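Serpin-ZX (Arabidopsis thaliana, PDB 3LE2) traps target proteases, among them metacaspase-9 and RD21A, as a serpin whose reactive center loop is cleaved, thereby restraining programmed cell death. Local coordinates at residues D244-L249 against V365-F370; N32-P37 against A331-N336. All coordinates share one frame; numbering follows the deposited sequence. Where two conformers were deposited one is given.

Contact 1 of 2, residues D244-L249 against V365-F370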
ATOM      1  N   ASP A 244      18.069  14.130   3.257  1.00 26.19           N
ATOM      2  CA  ASP A 244      18.643  15.469   3.324  1.00 31.67           C
ATOM      3  C   ASP A 244      18.973  15.956   1.915  1.00 33.67           C
ATOM      4  O   ASP A 244      18.705  17.106   1.573  1.00 34.43           O
ATOM      5  CB  ASP A 244      19.903  15.484   4.200  1.00 30.62           C
ATOM      6  CG  ASP A 244      19.600  15.181   5.669  1.00 34.53           C
ATOM      7  OD1 ASP A 244      18.411  15.163   6.045  1.00 33.76           O
ATOM      8  OD2 ASP A 244      20.548  14.962   6.445  1.00 34.49           O
ATOM      9  N   ALA A 245      19.551  15.073   1.100  1.00 29.47           N
ATOM     10  CA  ALA A 245      19.946  15.424  -0.270  1.00 35.35           C
ATOM     11  C   ALA A 245      18.786  15.345  -1.284  1.00 34.22           C
ATOM     12  O   ALA A 245      17.963  14.420  -1.247  1.00 32.02           O
ATOM     13  CB  ALA A 245      21.131  14.555  -0.727  1.00 28.47           C
ATOM     14  N   ASN A 246      18.733  16.321  -2.189  1.00 32.18           N
ATOM     15  CA  ASN A 246      17.688  16.379  -3.206  1.00 32.74           C
ATOM     16  C   ASN A 246      17.552  15.062  -3.981  1.00 27.87           C
ATOM     17  O   ASN A 246      16.456  14.641  -4.326  1.00 32.06           O
ATOM     18  CB  ASN A 246      17.932  17.543  -4.172  1.00 28.17           C
ATOM     19  CG  ASN A 246      17.626  18.895  -3.556  1.00 35.18           C
ATOM     20  OD1 ASN A 246      16.977  18.992  -2.517  1.00 40.33           O
ATOM     21  ND2 ASN A 246      18.095  19.952  -4.202  1.00 39.44           N
ATOM     22  N   ASN A 247      18.671  14.402  -4.230  1.00 28.13           N
ATOM     23  CA  ASN A 247      18.652  13.142  -4.950  1.00 33.90           C
ATOM     24  C   ASN A 247      18.870  11.949  -4.028  1.00 33.93           C
ATOM     25  O   ASN A 247      19.337  10.906  -4.481  1.00 38.03           O
ATOM     26  CB  ASN A 247      19.736  13.146  -6.037  1.00 40.53           C
ATOM     27  CG  ASN A 247      21.140  13.209  -5.453  1.00 46.12           C
ATOM     28  OD1 ASN A 247      21.318  13.555  -4.286  1.00 51.66           O
ATOM     29  ND2 ASN A 247      22.140  12.866  -6.257  1.00 48.80           N
ATOM     30  N   GLY A 248      18.532  12.088  -2.742  1.00 30.31           N
ATOM     31  CA  GLY A 248      18.902  11.070  -1.775  1.00 28.02           C
ATOM     32  C   GLY A 248      17.981   9.866  -1.723  1.00 32.06           C
ATOM     33  O   GLY A 248      18.270   8.879  -1.031  1.00 32.37           O
ATOM     34  N   LEU A 249      16.870   9.940  -2.449  1.00 27.83           N
ATOM     35  CA  LEU A 249      15.812   8.947  -2.303  1.00 27.20           C
ATOM     36  C   LEU A 249      16.321   7.518  -2.419  1.00 25.25           C
ATOM     37  O   LEU A 249      16.062   6.682  -1.560  1.00 27.98           O
ATOM     38  CB  LEU A 249      14.666   9.185  -3.308  1.00 36.79           C
ATOM     39  CG  LEU A 249      13.382   8.382  -3.033  1.00 30.90           C
ATOM     40  CD1 LEU A 249      13.026   8.509  -1.562  1.00 30.12           C
ATOM     41  CD2 LEU A 249      12.223   8.863  -3.885  1.00 24.98           C
ATOM     42  N   VAL A 365      11.161  20.512   4.984  1.00 30.67           N
ATOM     43  CA  VAL A 365      10.761  21.135   3.723  1.00 36.64           C
ATOM     44  C   VAL A 365      10.870  20.123   2.590  1.00 31.74           C
ATOM     45  O   VAL A 365      11.962  19.803   2.133  1.00 30.80           O
ATOM     46  CB  VAL A 365      11.609  22.386   3.421  1.00 39.07           C
ATOM     47  CG1 VAL A 365      11.260  22.960   2.034  1.00 35.37           C
ATOM     48  CG2 VAL A 365      11.405  23.429   4.519  1.00 29.90           C
ATOM     49  N   ALA A 366       9.732  19.599   2.164  1.00 28.62           N
ATOM     50  CA  ALA A 366       9.736  18.472   1.248  1.00 30.31           C
ATOM     51  C   ALA A 366       9.695  18.962  -0.193  1.00 35.71           C
ATOM     52  O   ALA A 366       8.742  18.701  -0.932  1.00 33.39           O
ATOM     53  CB  ALA A 366       8.562  17.560   1.537  1.00 27.19           C
ATOM     54  N   ASP A 367      10.737  19.682  -0.585  1.00 34.02           N
ATOM     55  CA  ASP A 367      10.812  20.236  -1.920  1.00 30.94           C
ATOM     56  C   ASP A 367      11.638  19.336  -2.820  1.00 31.96           C
ATOM     57  O   ASP A 367      12.216  19.789  -3.806  1.00 29.06           O
ATOM     58  CB  ASP A 367      11.424  21.631  -1.868  1.00 31.02           C
ATOM     59  CG  ASP A 367      12.848  21.617  -1.364  1.00 37.88           C
ATOM     60  OD1 ASP A 367      13.318  20.550  -0.912  1.00 35.09           O
ATOM     61  OD2 ASP A 367      13.506  22.674  -1.418  1.00 39.73           O
ATOM     62  N   HIS A 368      11.709  18.059  -2.464  1.00 32.86           N
ATOM     63  CA  HIS A 368      12.388  17.075  -3.293  1.00 29.87           C
ATOM     64  C   HIS A 368      11.823  15.698  -2.958  1.00 30.35           C
ATOM     65  O   HIS A 368      11.050  15.575  -2.015  1.00 28.25           O
ATOM     66  CB  HIS A 368      13.903  17.145  -3.099  1.00 29.64           C
ATOM     67  CG  HIS A 368      14.333  17.085  -1.669  1.00 34.50           C
ATOM     68  ND1 HIS A 368      14.210  18.158  -0.809  1.00 35.22           N
ATOM     69  CD2 HIS A 368      14.899  16.087  -0.947  1.00 35.34           C
ATOM     70  CE1 HIS A 368      14.673  17.823   0.382  1.00 25.16           C
ATOM     71  NE2 HIS A 368      15.099  16.572   0.325  1.00 29.60           N
ATOM     72  N   PRO A 369      12.168  14.671  -3.753  1.00 30.97           N
ATOM     73  CA  PRO A 369      11.545  13.346  -3.597  1.00 31.62           C
ATOM     74  C   PRO A 369      11.684  12.699  -2.220  1.00 29.41           C
ATOM     75  O   PRO A 369      12.748  12.708  -1.605  1.00 29.41           O
ATOM     76  CB  PRO A 369      12.244  12.505  -4.665  1.00 24.37           C
ATOM     77  CG  PRO A 369      12.549  13.511  -5.737  1.00 31.13           C
ATOM     78  CD  PRO A 369      12.977  14.745  -4.979  1.00 26.73           C
ATOM     79  N   PHE A 370      10.579  12.123  -1.763  1.00 30.95           N
ATOM     80  CA  PHE A 370      10.499  11.496  -0.460  1.00 30.51           C
ATOM     81  C   PHE A 370       9.704  10.207  -0.569  1.00 32.51           C
ATOM     82  O   PHE A 370       8.975  10.008  -1.546  1.00 27.31           O
ATOM     83  CB  PHE A 370       9.851  12.444   0.557  1.00 28.59           C
ATOM     84  CG  PHE A 370       8.543  13.071   0.094  1.00 24.93           C
ATOM     85  CD1 PHE A 370       8.540  14.266  -0.612  1.00 24.07           C
ATOM     86  CD2 PHE A 370       7.324  12.499   0.423  1.00 22.34           C
ATOM     87  CE1 PHE A 370       7.340  14.866  -1.026  1.00 24.78           C
ATOM     88  CE2 PHE A 370       6.116  13.091   0.016  1.00 25.19           C
ATOM     89  CZ  PHE A 370       6.128  14.282  -0.707  1.00 23.14           C
TER
HETATM   90  O   HOH W   1      15.237  12.400  -2.806  1.00 30.36           O
HETATM   91  O   HOH W   2      16.355  21.566  -1.099  1.00 56.97           O
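Asn246 lays its amide oxygen over one face of the His368 ring, OD1 standing 3.2 Å above the plane and displaced toward the rim. The amide and ring planes are 52° apart. This is polar van der Waals contact: at 3.4 Å from Asn246 OD1, His368 ND1 is badly angled for a bond. At the ring's edge, in its plane, sits the Asp367 carboxylate, and ND1 donates to Asp367 OD1 over 2.6 Å, meeting it nearly along the C-O axis. With CG of His368 between its backbone N and carbonyl carbon (chi1 52°), the ring is directed back at the 244-249 loop, where CD2 comes 3.5 Å from Ala245 O. NE2 is bonded to Pro243 O, just before that loop. A carboxylate on one nitrogen and a carbonyl on the other pin the ring's rotation and are consistent with a positively charged histidine. The Phe370 ring turns an edge to His368 O.

In serpin topology, the loop joining strand 236-243 of sheet B to helix 249-258 here meets the step from sheet C to sheet B, between strand 361-365, where the reactive center loop ends, and strand 370-376. Gly248 suits the end of the type I beta turn that starts at Ala245: a beta carbon there would crowd Ala245 O, to which Gly248 N is bonded.

Next along the chain from the histidine, Pro369 CD lies 3.5 Å from Asn246 O. A water donates to this oxygen and, over 2.8 Å, to Pro369 O, while accepting a weak bond from Leu249 N. Proline suits this spot by offering a rigid apolar ring: its CB touches Leu249 CD2 at 3.7 Å, while CD1 of the branched leucine reaches Phe370 C at 3.9 Å.

Contact 2 of 2, residues N32-P37 against A331-N336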
ATOM      1  N   ASN A  32       5.768   8.685 -10.148  1.00 25.01           N
ATOM      2  CA  ASN A  32       5.259   8.454  -8.810  1.00 29.78           C
ATOM      3  C   ASN A  32       4.824   7.005  -8.669  1.00 34.99           C
ATOM      4  O   ASN A  32       4.424   6.383  -9.658  1.00 32.69           O
ATOM      5  CB  ASN A  32       4.077   9.382  -8.535  1.00 26.55           C
ATOM      6  CG  ASN A  32       4.489  10.828  -8.440  1.00 30.13           C
ATOM      7  OD1 ASN A  32       5.608  11.135  -8.029  1.00 28.55           O
ATOM      8  ND2 ASN A  32       3.593  11.729  -8.824  1.00 31.61           N
ATOM      9  N   VAL A  33       4.907   6.476  -7.448  1.00 26.02           N
ATOM     10  CA  VAL A  33       4.440   5.127  -7.147  1.00 26.71           C
ATOM     11  C   VAL A  33       3.543   5.137  -5.899  1.00 32.21           C
ATOM     12  O   VAL A  33       3.816   5.860  -4.945  1.00 28.30           O
ATOM     13  CB  VAL A  33       5.623   4.173  -6.848  1.00 23.59           C
ATOM     14  CG1 VAL A  33       5.101   2.803  -6.396  1.00 21.76           C
ATOM     15  CG2 VAL A  33       6.535   4.042  -8.035  1.00 20.74           C
ATOM     16  N   ILE A  34       2.478   4.341  -5.909  1.00 28.54           N
ATOM     17  CA  ILE A  34       1.724   4.044  -4.683  1.00 22.43           C
ATOM     18  C   ILE A  34       1.164   2.636  -4.846  1.00 25.99           C
ATOM     19  O   ILE A  34       0.667   2.306  -5.913  1.00 24.93           O
ATOM     20  CB  ILE A  34       0.572   5.044  -4.425  1.00 26.17           C
ATOM     21  CG1 ILE A  34      -0.046   4.824  -3.043  1.00 29.30           C
ATOM     22  CG2 ILE A  34      -0.505   4.943  -5.504  1.00 28.18           C
ATOM     23  CD1 ILE A  34       0.858   5.235  -1.885  1.00 25.45           C
ATOM     24  N   PHE A  35       1.278   1.796  -3.813  1.00 30.40           N
ATOM     25  CA  PHE A  35       0.673   0.462  -3.861  1.00 26.03           C
ATOM     26  C   PHE A  35       0.415  -0.068  -2.459  1.00 28.08           C
ATOM     27  O   PHE A  35       0.999   0.409  -1.507  1.00 28.34           O
ATOM     28  CB  PHE A  35       1.561  -0.514  -4.638  1.00 25.05           C
ATOM     29  CG  PHE A  35       2.757  -1.000  -3.857  1.00 22.44           C
ATOM     30  CD1 PHE A  35       3.906  -0.232  -3.777  1.00 24.52           C
ATOM     31  CD2 PHE A  35       2.727  -2.224  -3.215  1.00 21.64           C
ATOM     32  CE1 PHE A  35       5.026  -0.673  -3.055  1.00 26.34           C
ATOM     33  CE2 PHE A  35       3.828  -2.679  -2.489  1.00 32.24           C
ATOM     34  CZ  PHE A  35       4.983  -1.901  -2.405  1.00 31.06           C
ATOM     35  N   SER A  36      -0.457  -1.062  -2.337  1.00 25.51           N
ATOM     36  CA  SER A  36      -0.783  -1.617  -1.035  1.00 29.87           C
ATOM     37  C   SER A  36      -0.165  -3.002  -0.811  1.00 33.51           C
ATOM     38  O   SER A  36      -0.625  -3.995  -1.376  1.00 31.75           O
ATOM     39  CB  SER A  36      -2.303  -1.686  -0.854  1.00 27.36           C
ATOM     40  OG  SER A  36      -2.635  -2.399   0.321  1.00 22.86           O
ATOM     41  N   PRO A  37       0.881  -3.070   0.023  1.00 26.83           N
ATOM     42  CA  PRO A  37       1.561  -4.330   0.353  1.00 24.43           C
ATOM     43  C   PRO A  37       0.605  -5.306   1.039  1.00 28.01           C
ATOM     44  O   PRO A  37       0.662  -6.504   0.791  1.00 36.65           O
ATOM     45  CB  PRO A  37       2.655  -3.894   1.344  1.00 26.14           C
ATOM     46  CG  PRO A  37       2.799  -2.427   1.163  1.00 34.45           C
ATOM     47  CD  PRO A  37       1.472  -1.912   0.713  1.00 24.49           C
ATOM     48  N   ALA A 331      -4.045   1.200  -6.843  1.00 21.11           N
ATOM     49  CA  ALA A 331      -4.114   1.996  -5.647  1.00 25.56           C
ATOM     50  C   ALA A 331      -4.126   3.464  -6.048  1.00 31.65           C
ATOM     51  O   ALA A 331      -3.678   3.823  -7.137  1.00 28.88           O
ATOM     52  CB  ALA A 331      -2.899   1.705  -4.787  1.00 27.50           C
ATOM     53  N   CYS A 332      -4.635   4.323  -5.175  0.60 30.79           N
ATOM     54  CA  CYS A 332      -4.528   5.761  -5.410  0.60 36.47           C
ATOM     55  C   CYS A 332      -4.286   6.481  -4.087  0.60 33.71           C
ATOM     56  O   CYS A 332      -4.599   5.957  -3.020  0.60 34.68           O
ATOM     57  CB  CYS A 332      -5.788   6.307  -6.078  0.60 33.50           C
ATOM     58  SG  CYS A 332      -7.200   6.212  -4.991  0.60 34.74           S
ATOM     59  N   ILE A 333      -3.727   7.681  -4.165  1.00 28.61           N
ATOM     60  CA  ILE A 333      -3.382   8.442  -2.975  1.00 31.80           C
ATOM     61  C   ILE A 333      -3.602   9.914  -3.245  1.00 32.61           C
ATOM     62  O   ILE A 333      -3.604  10.362  -4.398  1.00 28.44           O
ATOM     63  CB  ILE A 333      -1.933   8.183  -2.493  1.00 28.41           C
ATOM     64  CG1 ILE A 333      -1.730   8.737  -1.077  1.00 28.75           C
ATOM     65  CG2 ILE A 333      -0.921   8.774  -3.468  1.00 25.47           C
ATOM     66  CD1 ILE A 333      -2.595   8.066  -0.011  1.00 29.71           C
ATOM     67  N   GLU A 334      -3.826  10.664  -2.178  1.00 33.85           N
ATOM     68  CA  GLU A 334      -4.036  12.092  -2.307  1.00 34.73           C
ATOM     69  C   GLU A 334      -3.625  12.801  -1.039  1.00 35.11           C
ATOM     70  O   GLU A 334      -3.902  12.330   0.068  1.00 37.20           O
ATOM     71  CB  GLU A 334      -5.495  12.394  -2.600  1.00 34.29           C
ATOM     72  CG  GLU A 334      -5.827  13.857  -2.450  1.00 37.76           C
ATOM     73  CD  GLU A 334      -7.254  14.167  -2.851  1.00 48.51           C
ATOM     74  OE1 GLU A 334      -8.117  13.264  -2.755  1.00 54.01           O
ATOM     75  OE2 GLU A 334      -7.508  15.321  -3.261  1.00 55.91           O
ATOM     76  N   VAL A 335      -2.960  13.933  -1.211  1.00 31.15           N
ATOM     77  CA  VAL A 335      -2.610  14.787  -0.092  1.00 31.29           C
ATOM     78  C   VAL A 335      -3.072  16.222  -0.353  1.00 35.15           C
ATOM     79  O   VAL A 335      -2.637  16.863  -1.312  1.00 30.05           O
ATOM     80  CB  VAL A 335      -1.090  14.751   0.191  1.00 36.64           C
ATOM     81  CG1 VAL A 335      -0.682  15.910   1.079  1.00 30.64           C
ATOM     82  CG2 VAL A 335      -0.702  13.426   0.822  1.00 34.87           C
ATOM     83  N   ASN A 336      -3.970  16.711   0.500  1.00 30.24           N
ATOM     84  CA  ASN A 336      -4.393  18.109   0.448  1.00 35.37           C
ATOM     85  C   ASN A 336      -4.585  18.684   1.860  1.00 39.34           C
ATOM     86  O   ASN A 336      -4.125  18.091   2.853  1.00 37.28           O
ATOM     87  CB  ASN A 336      -5.643  18.285  -0.442  1.00 29.78           C
ATOM     88  CG  ASN A 336      -6.853  17.531   0.085  1.00 37.81           C
ATOM     89  OD1 ASN A 336      -7.063  17.440   1.290  1.00 39.67           O
ATOM     90  ND2 ASN A 336      -7.663  16.996  -0.820  1.00 39.17           N
TER
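Ile34 reaches across to Ala331 and Ile333, and its branched side chain touches both with different arms. At the root, Ile34 CB is 4.1 Å from Ile333 CG2. CG1, anti to the backbone N (chi1 -172°), then comes against the beta carbon of Ile333, with 3.9 Å between Ile34 CG1 and Ile333 CB. At the tip, Ile34 CD1 stays close to that same carbon, 4.1 Å from Ile333 CB, because chi2 (70°) bends the chain instead of extending it. The other arm, CG2, diverges along the partner strand and rests on its backbone, Ile34 CG2 lying 3.7 Å from Ala331 O.

The two isoleucines cross at about a right angle, so CG1 and CB of Ile34 lie against CB and CG2 of Ile333. Ala331 suits the next inward-facing place because its lone methyl lets the chains come together: its CB is 3.9 Å from Phe35 CA. Phe35 leaves the backbone away from Ala331, and its ring packs on Leu19 and Ala20 of helix 5-25. The strand segments 33-35 and 331-335 pass 5.9 Å apart with 118° between their directions; they belong to different layers and meet through side chains, each hydrogen-bonding within its own sheet: Val33 and Phe35 to strand 382-388, Ala331 and Ile333 to strand 277-289.

Ser36 takes the N-cap of the helix beginning at Pro37, its OG bonded to Ser39 OG and Leu383 O and its N to His329 NE2. Strand 33-35 of sheet B packing against strand 326-335 of sheet A, beside this helix start and His329, is characteristic of the serpin shutter region.

The centres of contact 1 and contact 2 lie 18 Å apart, and their nearest atoms are about 7 Å apart without touching. Strand 382-388 and the residues just after it join them: Phe370 of contact 1 bonds to Val388, while Val33 and Phe35 of contact 2 pair with the same strand, and Val389 meets both Leu249 and Asn32. Along the chain, the reactive center loop (339-363) lies between segments 331-336 and 365-370. Both contacts lie away from the reactive bond, Arg353-Gly354. In serpins generally, the cleaved loop inserts as a new strand of sheet A between strands equivalent to 167-176 and 326-335, which pair directly here; the latter supplies one side of contact 2.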